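Local coordinates for protein endo-xylogalacturonan hydrolase A (Aspergillus tubingensis, PDB 4C2L) that hydrolyses xylogalacturonan, the xylose-substituted galacturonan backbone found in the hairy regions of pectin, at residues A[134-139]-A[149-154]; A[189-194]-A[202-207]; A[211-216]-A[222-227]; A[265-270]-A[318-323]. All coordinates share one frame; numbering follows the deposited sequence.

Interaction 1: A[134-139]-A[149-154]; sequences TLLYIT and LRQKNP. With SO4 (sulfate ion), chain G.
While Gln151 packs against Leu135 and Leu136 across the contact, its strand neighbours Arg150 and Lys152 both grip O2 of a sulfate ion on the other side of 149-154. Arg150 NH1 donates to sulfate O2 at 2.8 Å, with an N-H...O angle of 155°. Lys152 NZ reaches the same O2 at 2.9 Å. Arg150 NH2, also salt-bridged to Asp176, adds sulfate O1 at 2.7 Å, and the anion, probably from the crystallisation liquor, lies in the plane of the guanidinium edge, while Lys152 CD covers one guanidinium face. Across the contact the chemistry is apolar. Leu135 CD2 lies obliquely over the stem of Gln151, 3.9 Å from Gln151 CB, and Leu135 CB meets Pro154 CB at 4.1 Å. With CG anti to the carbonyl carbon (chi1 -67°) and an extended chain, Gln151 carries its amide to Leu136, whose CD2 is 4.0 Å from Gln151 NE2 and whose side chain runs at about a right angle to it. That buried amide nitrogen is satisfied by Asn159 OD1. The contact joins two faces of the parallel beta-helix: strand 134-139 lies between 95-97 and 159-162, whereas strand 142-152 lies between 102-105 and 112-114 of the preceding coil and 168-176 of the next.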
loop_
_atom_site.group_PDB
_atom_site.type_symbol
_atom_site.label_atom_id
_atom_site.label_comp_id
_atom_site.label_asym_id
_atom_site.label_seq_id
_atom_site.Cartn_x
_atom_site.Cartn_y
_atom_site.Cartn_z
ATOM N N THR A 134 9.697 3.724 -6.252
ATOM C CA THR A 134 8.412 4.128 -5.654
ATOM C C THR A 134 8.087 5.543 -6.078
ATOM O O THR A 134 8.986 6.392 -6.139
ATOM C CB THR A 134 8.552 4.050 -4.130
ATOM O OG1 THR A 134 8.747 2.670 -3.813
ATOM C CG2 THR A 134 7.319 4.641 -3.377
ATOM N N LEU A 135 6.811 5.803 -6.370
ATOM C CA LEU A 135 6.420 7.116 -6.892
ATOM C C LEU A 135 6.577 8.232 -5.844
ATOM O O LEU A 135 7.206 9.266 -6.141
ATOM C CB LEU A 135 4.973 7.063 -7.426
ATOM C CG LEU A 135 4.412 8.403 -7.885
ATOM C CD1 LEU A 135 5.169 8.877 -9.125
ATOM C CD2 LEU A 135 2.932 8.228 -8.189
ATOM N N LEU A 136 5.999 8.046 -4.644
ATOM C CA LEU A 136 6.123 9.020 -3.549
ATOM C C LEU A 136 6.710 8.282 -2.349
ATOM O O LEU A 136 6.050 7.423 -1.735
ATOM C CB LEU A 136 4.756 9.623 -3.188
ATOM C CG LEU A 136 4.770 10.663 -2.058
ATOM C CD1 LEU A 136 5.739 11.815 -2.358
ATOM C CD2 LEU A 136 3.361 11.201 -1.877
ATOM N N TYR A 137 7.954 8.603 -2.040
ATOM C CA TYR A 137 8.723 7.839 -1.076
ATOM C C TYR A 137 9.054 8.750 0.096
ATOM O O TYR A 137 9.846 9.705 -0.029
ATOM C CB TYR A 137 10.002 7.340 -1.757
ATOM C CG TYR A 137 10.871 6.457 -0.908
ATOM C CD1 TYR A 137 10.690 5.067 -0.907
ATOM C CD2 TYR A 137 11.913 6.995 -0.147
ATOM C CE1 TYR A 137 11.495 4.240 -0.135
ATOM C CE2 TYR A 137 12.732 6.171 0.626
ATOM C CZ TYR A 137 12.514 4.800 0.619
ATOM O OH TYR A 137 13.309 3.961 1.359
ATOM N N ILE A 138 8.416 8.476 1.229
ATOM C CA ILE A 138 8.571 9.304 2.424
ATOM C C ILE A 138 9.408 8.511 3.426
ATOM O O ILE A 138 9.078 7.364 3.763
ATOM C CB ILE A 138 7.182 9.640 3.028
ATOM C CG1 ILE A 138 6.433 10.609 2.133
ATOM C CG2 ILE A 138 7.307 10.229 4.441
ATOM C CD1 ILE A 138 4.923 10.549 2.336
ATOM N N THR A 139 10.508 9.103 3.892
ATOM C CA THR A 139 11.318 8.431 4.887
ATOM C C THR A 139 11.726 9.427 5.951
ATOM O O THR A 139 12.261 10.491 5.633
ATOM C CB THR A 139 12.535 7.704 4.277
ATOM O OG1 THR A 139 13.265 7.070 5.330
ATOM C CG2 THR A 139 13.442 8.660 3.485
ATOM N N LEU A 149 -5.092 14.897 -4.819
ATOM C CA LEU A 149 -4.541 14.718 -6.152
ATOM C C LEU A 149 -4.724 13.312 -6.673
ATOM O O LEU A 149 -5.127 12.418 -5.930
ATOM C CB LEU A 149 -3.079 15.158 -6.181
ATOM C CG LEU A 149 -2.166 14.592 -5.119
ATOM C CD1 LEU A 149 -1.717 13.215 -5.589
ATOM C CD2 LEU A 149 -0.986 15.532 -4.934
ATOM N N ARG A 150 -4.453 13.142 -7.957
ATOM C CA ARG A 150 -4.474 11.848 -8.603
ATOM C C ARG A 150 -3.034 11.388 -8.822
ATOM O O ARG A 150 -2.188 12.170 -9.274
ATOM C CB ARG A 150 -5.161 11.974 -9.955
ATOM C CG ARG A 150 -5.150 10.704 -10.786
ATOM C CD ARG A 150 -5.918 10.879 -12.090
ATOM N NE ARG A 150 -5.801 9.666 -12.888
ATOM C CZ ARG A 150 -5.870 9.622 -14.218
ATOM N NH1 ARG A 150 -6.069 10.737 -14.921
ATOM N NH2 ARG A 150 -5.745 8.453 -14.839
ATOM N N GLN A 151 -2.784 10.116 -8.516
ATOM C CA GLN A 151 -1.532 9.471 -8.886
ATOM C C GLN A 151 -1.866 8.454 -9.954
ATOM O O GLN A 151 -2.717 7.581 -9.743
ATOM C CB GLN A 151 -0.896 8.786 -7.673
ATOM C CG GLN A 151 -0.426 9.769 -6.605
ATOM C CD GLN A 151 0.012 9.048 -5.339
ATOM O OE1 GLN A 151 -0.477 7.966 -5.039
ATOM N NE2 GLN A 151 0.922 9.644 -4.595
ATOM N N LYS A 152 -1.190 8.563 -11.098
ATOM C CA LYS A 152 -1.508 7.790 -12.296
ATOM C C LYS A 152 -0.311 6.940 -12.729
ATOM O O LYS A 152 0.798 7.459 -12.852
ATOM C CB LYS A 152 -1.850 8.777 -13.426
ATOM C CG LYS A 152 -2.100 8.134 -14.777
ATOM C CD LYS A 152 -2.382 9.227 -15.803
ATOM C CE LYS A 152 -2.426 8.648 -17.208
ATOM N NZ LYS A 152 -2.788 9.743 -18.160
ATOM N N ASN A 153 -0.543 5.643 -12.922
ATOM C CA ASN A 153 0.425 4.738 -13.555
ATOM C C ASN A 153 1.846 4.791 -12.974
ATOM O O ASN A 153 2.816 5.040 -13.693
ATOM C CB ASN A 153 0.436 4.950 -15.077
ATOM C CG ASN A 153 -0.923 4.713 -15.708
ATOM O OD1 ASN A 153 -1.754 3.977 -15.154
ATOM N ND2 ASN A 153 -1.161 5.321 -16.889
ATOM N N PRO A 154 1.981 4.530 -11.668
ATOM C CA PRO A 154 3.331 4.416 -11.091
ATOM C C PRO A 154 4.027 3.183 -11.661
ATOM O O PRO A 154 3.372 2.176 -11.933
ATOM C CB PRO A 154 3.046 4.182 -9.608
ATOM C CG PRO A 154 1.718 3.475 -9.599
ATOM C CD PRO A 154 0.938 4.196 -10.687
HETATM S S SO4 G . -6.237 8.945 -18.295
HETATM O O1 SO4 G . -6.807 8.012 -17.295
HETATM O O2 SO4 G . -5.596 10.120 -17.656
HETATM O O3 SO4 G . -7.323 9.433 -19.166
HETATM O O4 SO4 G . -5.235 8.206 -19.099
#

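Interaction 2: A[189-194]-A[202-207]; sequences DGFDIG and TEVTVV
The loop residue Gly190 (phi/psi -66/-52°) precedes strand 191-193, and on the facing segment the chain turns a corner at Glu203, with both backbone angles positive, into strand 204-207. The backbones diverge from one end of the contact to the other: CA of Gly190 lies 6.6 Å from CA of Val206, but CA of Phe191 is 10.7 Å from CA of Val204. The Phe191 ring bridges the wider part. Its CG is anti to the carbonyl carbon (chi1 -57°), and the ring meets Val204 from the opposite direction, with CE1 of Phe191 4.0 Å from CG2 of Val204. The same CE1 is 4.3 Å from CG2 of Val206, so one ring corner is shared by two methyls, both approaching obliquely. At the narrow end, CG2 of Val206 stands 4.8 Å from CA of Gly190. Phe170 extends the apolar cluster through an edge-to-face meeting with Phe191. Every side-chain contact here is carbon to carbon and buried, while the backbones of Gly190 and Phe191 bond to Asp211 and Ala214 in the next coil; dispersion and exclusion of water, not polar pairing, hold the two faces together, with the side chain of Val206 about 8 Å from that of Asp210, the probable proton donor.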
loop_
_atom_site.group_PDB
_atom_site.type_symbol
_atom_site.label_atom_id
_atom_site.label_comp_id
_atom_site.label_asym_id
_atom_site.label_seq_id
_atom_site.Cartn_x
_atom_site.Cartn_y
_atom_site.Cartn_z
ATOM N N ASP A 189 1.514 -1.380 -5.315
ATOM C CA ASP A 189 0.900 -1.231 -3.980
ATOM C C ASP A 189 0.437 0.211 -3.772
ATOM O O ASP A 189 1.169 1.152 -4.096
ATOM C CB ASP A 189 1.920 -1.497 -2.865
ATOM C CG ASP A 189 2.538 -2.876 -2.910
ATOM O OD1 ASP A 189 2.477 -3.563 -3.947
ATOM O OD2 ASP A 189 3.136 -3.264 -1.872
ATOM N N GLY A 190 -0.758 0.411 -3.216
ATOM C CA GLY A 190 -1.206 1.769 -2.938
ATOM C C GLY A 190 -0.365 2.451 -1.863
ATOM O O GLY A 190 0.089 3.590 -2.027
ATOM N N PHE A 191 -0.206 1.777 -0.729
ATOM C CA PHE A 191 0.506 2.358 0.411
ATOM C C PHE A 191 1.266 1.244 1.073
ATOM O O PHE A 191 0.665 0.261 1.501
ATOM C CB PHE A 191 -0.484 2.942 1.444
ATOM C CG PHE A 191 -1.404 3.962 0.873
ATOM C CD1 PHE A 191 -2.574 3.575 0.228
ATOM C CD2 PHE A 191 -1.085 5.313 0.943
ATOM C CE1 PHE A 191 -3.425 4.522 -0.320
ATOM C CE2 PHE A 191 -1.941 6.267 0.397
ATOM C CZ PHE A 191 -3.105 5.863 -0.239
ATOM N N ASP A 192 2.588 1.397 1.159
ATOM C CA ASP A 192 3.408 0.465 1.911
ATOM C C ASP A 192 3.827 1.237 3.145
ATOM O O ASP A 192 4.665 2.147 3.046
ATOM C CB ASP A 192 4.656 0.074 1.115
ATOM C CG ASP A 192 4.404 -1.042 0.109
ATOM O OD1 ASP A 192 3.281 -1.564 0.007
ATOM O OD2 ASP A 192 5.370 -1.397 -0.574
ATOM N N ILE A 193 3.226 0.915 4.290
ATOM C CA ILE A 193 3.472 1.686 5.511
ATOM C C ILE A 193 4.398 0.889 6.407
ATOM O O ILE A 193 3.999 -0.134 6.954
ATOM C CB ILE A 193 2.144 2.042 6.238
ATOM C CG1 ILE A 193 1.165 2.739 5.262
ATOM C CG2 ILE A 193 2.425 2.893 7.484
ATOM C CD1 ILE A 193 1.678 4.038 4.650
ATOM N N GLY A 194 5.650 1.340 6.502
ATOM C CA GLY A 194 6.652 0.685 7.325
ATOM C C GLY A 194 6.904 1.473 8.596
ATOM O O GLY A 194 5.960 1.960 9.236
ATOM N N THR A 202 -7.134 8.261 4.376
ATOM C CA THR A 202 -8.586 8.438 4.437
ATOM C C THR A 202 -9.153 8.989 3.151
ATOM O O THR A 202 -8.553 9.884 2.528
ATOM C CB THR A 202 -8.999 9.302 5.657
ATOM O OG1 THR A 202 -10.431 9.370 5.725
ATOM C CG2 THR A 202 -8.420 10.726 5.558
ATOM N N GLU A 203 -10.303 8.445 2.766
ATOM C CA GLU A 203 -11.036 8.864 1.561
ATOM C C GLU A 203 -10.152 8.730 0.326
ATOM O O GLU A 203 -9.843 9.699 -0.376
ATOM C CB GLU A 203 -11.605 10.275 1.723
ATOM C CG GLU A 203 -12.596 10.364 2.883
ATOM C CD GLU A 203 -13.922 9.651 2.632
ATOM O OE1 GLU A 203 -14.289 9.414 1.461
ATOM O OE2 GLU A 203 -14.628 9.342 3.636
ATOM N N VAL A 204 -9.701 7.508 0.098
ATOM C CA VAL A 204 -8.854 7.230 -1.061
ATOM C C VAL A 204 -9.481 6.144 -1.929
ATOM O O VAL A 204 -10.214 5.275 -1.428
ATOM C CB VAL A 204 -7.390 6.858 -0.665
ATOM C CG1 VAL A 204 -6.781 7.931 0.218
ATOM C CG2 VAL A 204 -7.322 5.508 0.014
ATOM N N THR A 205 -9.239 6.230 -3.233
ATOM C CA THR A 205 -9.680 5.222 -4.171
ATOM C C THR A 205 -8.438 4.672 -4.881
ATOM O O THR A 205 -7.597 5.453 -5.338
ATOM C CB THR A 205 -10.670 5.827 -5.179
ATOM O OG1 THR A 205 -11.731 6.496 -4.472
ATOM C CG2 THR A 205 -11.254 4.762 -6.052
ATOM N N VAL A 206 -8.337 3.359 -4.965
ATOM C CA VAL A 206 -7.173 2.704 -5.568
ATOM C C VAL A 206 -7.640 1.709 -6.615
ATOM O O VAL A 206 -8.511 0.862 -6.353
ATOM C CB VAL A 206 -6.318 1.949 -4.518
ATOM C CG1 VAL A 206 -5.092 1.305 -5.184
ATOM C CG2 VAL A 206 -5.871 2.876 -3.391
ATOM N N VAL A 207 -7.067 1.809 -7.810
ATOM C CA VAL A 207 -7.235 0.794 -8.838
ATOM C C VAL A 207 -5.820 0.344 -9.164
ATOM O O VAL A 207 -5.011 1.135 -9.654
ATOM C CB VAL A 207 -7.921 1.359 -10.110
ATOM C CG1 VAL A 207 -7.920 0.327 -11.248
ATOM C CG2 VAL A 207 -9.322 1.856 -9.794
#

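Interaction 3: A[211-216]-A[222-227]; sequences DCVAFK and VTVDTI. With SO4 (sulfate ion), chain E.
Phe215 and Val222 make the tight end of this contact, with CE1 of Phe215 3.6 Å from CG1 of Val222. That methyl lies in the plane of the ring, at its edge, so the aromatic face is not what the valine meets. One position along the rim, CZ of Phe215 is 4.0 Å from CG2 of Val224, again near the ring plane. With CG anti to the carbonyl carbon (chi1 -51°) the ring is aimed at 222-225, and its length helps span axes 10.4 Å apart, strands 213-215 and 222-225 running nearly antiparallel at 161°. The other tight spot is CD1 of Ile227, which touches both SG of Cys212 at 3.7 Å and CG2 of Val213 at 3.8 Å. Between these two spots the packing slackens, and CG1 of Val213 and CG2 of Val224 approach only to 4.3 Å.

The outward-facing side chains are looser and polar. Lys216 NZ bonds to Gly238 O and makes a weak, 3.3 Å hydrogen bond to O4 of a sulfate ion. On the other segment, Thr226 OG1 donates to Asp225 OD1 over 2.8 Å, on the anti side of the carboxylate and 24° out of its plane, and Thr223 touches a protein-linked sugar. The contact therefore separates by chemistry: hydrocarbon and sulfur fill the interior, where the Cys212-Cys229 disulfide links the start of 211-216 to strand 227-230, beyond the corner at Thr226, while the polar groups of Lys216, Thr223, Asp225 and Thr226 lie in partly exposed positions.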
loop_
_atom_site.group_PDB
_atom_site.type_symbol
_atom_site.label_atom_id
_atom_site.label_comp_id
_atom_site.label_asym_id
_atom_site.label_seq_id
_atom_site.Cartn_x
_atom_site.Cartn_y
_atom_site.Cartn_z
ATOM N N ASP A 211 -1.135 -5.042 -3.251
ATOM C CA ASP A 211 -1.759 -4.603 -2.004
ATOM C C ASP A 211 -2.328 -3.196 -2.095
ATOM O O ASP A 211 -1.683 -2.286 -2.613
ATOM C CB ASP A 211 -0.741 -4.672 -0.851
ATOM C CG ASP A 211 -0.322 -6.095 -0.546
ATOM O OD1 ASP A 211 -1.148 -6.998 -0.762
ATOM O OD2 ASP A 211 0.814 -6.322 -0.085
ATOM N N CYS A 212 -3.543 -3.034 -1.594
ATOM C CA CYS A 212 -4.160 -1.735 -1.451
ATOM C C CYS A 212 -3.374 -0.939 -0.391
ATOM O O CYS A 212 -2.814 0.126 -0.672
ATOM C CB CYS A 212 -5.638 -1.910 -1.057
ATOM S SG CYS A 212 -6.499 -0.352 -1.319
ATOM N N VAL A 213 -3.311 -1.492 0.816
ATOM C CA VAL A 213 -2.482 -0.958 1.899
ATOM C C VAL A 213 -1.752 -2.165 2.441
ATOM O O VAL A 213 -2.378 -3.206 2.677
ATOM C CB VAL A 213 -3.330 -0.314 3.030
ATOM C CG1 VAL A 213 -2.421 0.172 4.168
ATOM C CG2 VAL A 213 -4.177 0.845 2.495
ATOM N N ALA A 214 -0.427 -2.051 2.579
ATOM C CA ALA A 214 0.359 -3.095 3.196
ATOM C C ALA A 214 1.012 -2.520 4.431
ATOM O O ALA A 214 1.644 -1.451 4.373
ATOM C CB ALA A 214 1.410 -3.635 2.232
ATOM N N PHE A 215 0.809 -3.203 5.555
ATOM C CA PHE A 215 1.471 -2.823 6.776
ATOM C C PHE A 215 2.746 -3.619 6.900
ATOM O O PHE A 215 2.745 -4.855 7.042
ATOM C CB PHE A 215 0.548 -2.998 7.977
ATOM C CG PHE A 215 -0.792 -2.346 7.791
ATOM C CD1 PHE A 215 -0.936 -0.970 7.945
ATOM C CD2 PHE A 215 -1.893 -3.104 7.415
ATOM C CE1 PHE A 215 -2.176 -0.356 7.765
ATOM C CE2 PHE A 215 -3.144 -2.503 7.233
ATOM C CZ PHE A 215 -3.277 -1.123 7.391
ATOM N N LYS A 216 3.840 -2.884 6.816
ATOM C CA LYS A 216 5.163 -3.476 6.763
ATOM C C LYS A 216 5.801 -3.385 8.152
ATOM O O LYS A 216 5.261 -2.710 9.034
ATOM C CB LYS A 216 5.993 -2.731 5.717
ATOM C CG LYS A 216 5.375 -2.790 4.322
ATOM C CD LYS A 216 5.295 -4.237 3.828
ATOM C CE LYS A 216 5.096 -4.326 2.311
ATOM N NZ LYS A 216 4.798 -5.735 1.915
ATOM N N VAL A 222 -1.544 3.179 12.815
ATOM C CA VAL A 222 -2.016 3.514 11.466
ATOM C C VAL A 222 -3.529 3.419 11.461
ATOM O O VAL A 222 -4.105 2.435 11.956
ATOM C CB VAL A 222 -1.438 2.577 10.378
ATOM C CG1 VAL A 222 -1.851 3.046 8.973
ATOM C CG2 VAL A 222 0.086 2.517 10.494
ATOM N N THR A 223 -4.162 4.445 10.913
ATOM C CA THR A 223 -5.603 4.441 10.716
ATOM C C THR A 223 -5.880 4.544 9.238
ATOM O O THR A 223 -5.325 5.412 8.554
ATOM C CB THR A 223 -6.250 5.637 11.432
ATOM O OG1 THR A 223 -6.031 5.510 12.839
ATOM C CG2 THR A 223 -7.752 5.691 11.171
ATOM N N VAL A 224 -6.736 3.655 8.744
ATOM C CA VAL A 224 -7.212 3.748 7.393
ATOM C C VAL A 224 -8.738 3.847 7.541
ATOM O O VAL A 224 -9.368 2.945 8.089
ATOM C CB VAL A 224 -6.859 2.484 6.560
ATOM C CG1 VAL A 224 -7.388 2.618 5.128
ATOM C CG2 VAL A 224 -5.349 2.226 6.541
ATOM N N ASP A 225 -9.311 4.934 7.041
ATOM C CA ASP A 225 -10.763 5.177 7.196
ATOM C C ASP A 225 -11.376 5.575 5.861
ATOM O O ASP A 225 -11.136 6.683 5.394
ATOM C CB ASP A 225 -10.957 6.293 8.223
ATOM C CG ASP A 225 -12.421 6.555 8.557
ATOM O OD1 ASP A 225 -13.324 6.226 7.750
ATOM O OD2 ASP A 225 -12.659 7.099 9.658
ATOM N N THR A 226 -12.170 4.677 5.282
ATOM C CA THR A 226 -12.877 4.886 4.008
ATOM C C THR A 226 -11.934 4.778 2.816
ATOM O O THR A 226 -11.239 5.730 2.439
ATOM C CB THR A 226 -13.695 6.197 3.966
ATOM O OG1 THR A 226 -14.424 6.337 5.189
ATOM C CG2 THR A 226 -14.672 6.189 2.770
ATOM N N ILE A 227 -11.919 3.595 2.238
ATOM C CA ILE A 227 -11.030 3.312 1.139
ATOM C C ILE A 227 -11.739 2.371 0.190
ATOM O O ILE A 227 -12.498 1.479 0.615
ATOM C CB ILE A 227 -9.674 2.749 1.651
ATOM C CG1 ILE A 227 -8.710 2.508 0.490
ATOM C CG2 ILE A 227 -9.872 1.456 2.454
ATOM C CD1 ILE A 227 -7.260 2.418 0.945
HETATM S S SO4 E . 5.512 -8.845 0.150
HETATM O O1 SO4 E . 4.638 -9.101 -1.014
HETATM O O2 SO4 E . 6.363 -10.042 0.367
HETATM O O3 SO4 E . 4.619 -8.570 1.285
HETATM O O4 SO4 E . 6.403 -7.707 -0.137
#

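Interaction 4: A[265-270]-A[318-323]; sequences AGIKTY and AKLTDI. With SO4 (sulfate ion), chain H; SO4 (sulfate ion), chain E.
The interior of the parallel beta-helix holds this contact, which links the third and fifth PbH1 repeats through strand 266-269 and the start of strand 319-329. Ile267 carries most of it by splitting its two branches. Its CG1 is anti to the carbonyl carbon (chi1 -61°) and the chain continues extended, which brings CD1 of Ile267 tip to tip with CG2 of Ile323 at 4.0 Å. The other branch, CG2 of Ile267, faces CD2 of Leu320 at 4.2 Å. Nearer the C-terminal end of 265-270 the gap shrinks: Thr269 and Ala318 have CA atoms 6.9 Å apart, against 9.3 Å for the CA atoms of Ile267 and Leu320. There CB of Ala318 sits against both branches of Thr269, 3.7 Å from OG1 and 4.0 Å from CG2 of that threonine. The hydroxyl has a polar partner too, a weak hydrogen bond with Gln301 O.

On the other side of strand 266-269, Lys268 NZ lies between two sulfate ions, probably from the crystallisation liquor, bonding to O2 of one at 2.8 Å and, weakly, to O1 of the other at 3.3 Å; His233 ND1, of a probable active-site residue, also bonds to sulfate here. Aliphatic side chains from strands of different faces thus meet inside the coil, as in the right-handed parallel beta-helix of family 28 glycosyl hydrolases.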
loop_
_atom_site.group_PDB
_atom_site.type_symbol
_atom_site.label_atom_id
_atom_site.label_comp_id
_atom_site.label_asym_id
_atom_site.label_seq_id
_atom_site.Cartn_x
_atom_site.Cartn_y
_atom_site.Cartn_z
ATOM N N ALA A 265 -8.814 -8.704 2.903
ATOM C CA ALA A 265 -7.934 -8.369 4.020
ATOM C C ALA A 265 -7.184 -9.601 4.442
ATOM O O ALA A 265 -7.639 -10.724 4.205
ATOM C CB ALA A 265 -8.739 -7.821 5.184
ATOM N N GLY A 266 -6.014 -9.413 5.046
ATOM C CA GLY A 266 -5.302 -10.578 5.540
ATOM C C GLY A 266 -4.001 -10.274 6.241
ATOM O O GLY A 266 -3.604 -9.107 6.382
ATOM N N ILE A 267 -3.375 -11.357 6.697
ATOM C CA ILE A 267 -2.088 -11.329 7.385
ATOM C C ILE A 267 -1.184 -12.360 6.719
ATOM O O ILE A 267 -1.625 -13.485 6.465
ATOM C CB ILE A 267 -2.254 -11.670 8.890
ATOM C CG1 ILE A 267 -3.166 -10.626 9.558
ATOM C CG2 ILE A 267 -0.880 -11.691 9.580
ATOM C CD1 ILE A 267 -3.609 -10.979 10.966
ATOM N N LYS A 268 0.072 -11.991 6.435
ATOM C CA LYS A 268 1.006 -12.908 5.786
ATOM C C LYS A 268 2.311 -12.919 6.545
ATOM O O LYS A 268 2.951 -11.883 6.692
ATOM C CB LYS A 268 1.367 -12.470 4.361
ATOM C CG LYS A 268 0.252 -12.013 3.465
ATOM C CD LYS A 268 0.747 -11.945 2.018
ATOM C CE LYS A 268 1.859 -10.931 1.818
ATOM N NZ LYS A 268 1.924 -10.448 0.399
ATOM N N THR A 269 2.731 -14.088 7.018
ATOM C CA THR A 269 4.008 -14.171 7.719
ATOM C C THR A 269 4.815 -15.338 7.163
ATOM O O THR A 269 4.262 -16.341 6.741
ATOM C CB THR A 269 3.824 -14.331 9.246
ATOM O OG1 THR A 269 3.045 -15.504 9.520
ATOM C CG2 THR A 269 3.094 -13.105 9.835
ATOM N N TYR A 270 6.135 -15.193 7.183
ATOM C CA TYR A 270 7.027 -16.273 6.802
ATOM C C TYR A 270 7.036 -17.343 7.891
ATOM O O TYR A 270 6.833 -17.041 9.060
ATOM C CB TYR A 270 8.442 -15.735 6.617
ATOM C CG TYR A 270 8.657 -15.084 5.268
ATOM C CD1 TYR A 270 8.330 -13.740 5.056
ATOM C CD2 TYR A 270 9.209 -15.810 4.209
ATOM C CE1 TYR A 270 8.530 -13.141 3.810
ATOM C CE2 TYR A 270 9.414 -15.219 2.968
ATOM C CZ TYR A 270 9.078 -13.890 2.779
ATOM O OH TYR A 270 9.293 -13.315 1.538
ATOM N N ALA A 318 4.270 -17.156 14.373
ATOM C CA ALA A 318 3.854 -15.763 14.472
ATOM C C ALA A 318 2.979 -15.542 15.710
ATOM O O ALA A 318 2.171 -16.392 16.078
ATOM C CB ALA A 318 3.120 -15.335 13.209
ATOM N N LYS A 319 3.175 -14.408 16.363
ATOM C CA LYS A 319 2.381 -14.046 17.515
ATOM C C LYS A 319 1.349 -13.006 17.121
ATOM O O LYS A 319 1.657 -11.818 17.073
ATOM C CB LYS A 319 3.278 -13.507 18.635
ATOM C CG LYS A 319 2.530 -13.353 19.947
ATOM C CD LYS A 319 3.403 -12.725 21.026
ATOM C CE LYS A 319 2.580 -12.412 22.273
ATOM N NZ LYS A 319 3.475 -11.938 23.378
ATOM N N LEU A 320 0.133 -13.472 16.839
ATOM C CA LEU A 320 -0.966 -12.605 16.482
ATOM C C LEU A 320 -1.868 -12.485 17.694
ATOM O O LEU A 320 -2.338 -13.494 18.225
ATOM C CB LEU A 320 -1.745 -13.178 15.289
ATOM C CG LEU A 320 -0.928 -13.793 14.129
ATOM C CD1 LEU A 320 -1.859 -14.322 13.048
ATOM C CD2 LEU A 320 0.061 -12.812 13.523
ATOM N N THR A 321 -2.076 -11.267 18.160
ATOM C CA THR A 321 -2.968 -11.051 19.298
ATOM C C THR A 321 -3.876 -9.857 19.054
ATOM O O THR A 321 -3.485 -8.896 18.366
ATOM C CB THR A 321 -2.189 -10.844 20.628
ATOM O OG1 THR A 321 -1.287 -9.743 20.487
ATOM C CG2 THR A 321 -1.410 -12.098 21.020
ATOM N N ASP A 322 -5.085 -9.925 19.617
ATOM C CA ASP A 322 -6.066 -8.846 19.502
ATOM C C ASP A 322 -6.267 -8.441 18.047
ATOM O O ASP A 322 -6.240 -7.248 17.693
ATOM C CB ASP A 322 -5.682 -7.648 20.378
ATOM C CG ASP A 322 -5.830 -7.943 21.853
ATOM O OD1 ASP A 322 -6.915 -8.402 22.259
ATOM O OD2 ASP A 322 -4.868 -7.722 22.609
ATOM N N ILE A 323 -6.475 -9.449 17.209
ATOM C CA ILE A 323 -6.842 -9.231 15.808
ATOM C C ILE A 323 -8.363 -9.288 15.773
ATOM O O ILE A 323 -8.967 -10.243 16.260
ATOM C CB ILE A 323 -6.265 -10.294 14.850
ATOM C CG1 ILE A 323 -4.765 -10.544 15.118
ATOM C CG2 ILE A 323 -6.566 -9.915 13.388
ATOM C CD1 ILE A 323 -3.853 -9.342 14.955
HETATM S S SO4 H . 0.554 -11.765 -2.661
HETATM O O1 SO4 H . 0.633 -12.691 -3.813
HETATM O O2 SO4 H . 1.261 -12.359 -1.509
HETATM O O3 SO4 H . -0.873 -11.585 -2.319
HETATM O O4 SO4 H . 1.141 -10.441 -2.993
HETATM S S SO4 E . 5.512 -8.845 0.150
HETATM O O1 SO4 E . 4.638 -9.101 -1.014
HETATM O O2 SO4 E . 6.363 -10.042 0.367
HETATM O O3 SO4 E . 4.619 -8.570 1.285
HETATM O O4 SO4 E . 6.403 -7.707 -0.137
#

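From the N terminus the contacts follow in series, and none crosses or encloses another. Interaction 1 closes a loop of nine residues, interaction 2 one of seven and interaction 3 one of five; interaction 4 spans 47 residues. Each joins the sheet that contains 134-139, 191-196, 213-215 and 266-269 to strands on other faces of the beta-helix. Interactions 2 and 3 are in direct touch: Ile193 O lies 2.8 Å from Lys216 N, a probable backbone hydrogen bond between adjacent coils. Interactions 3 and 4 share a sulfate ion through Lys216 and Lys268. Interactions 1 and 4, with centres about 27 Å apart, lie on opposite sides of the chain's centre.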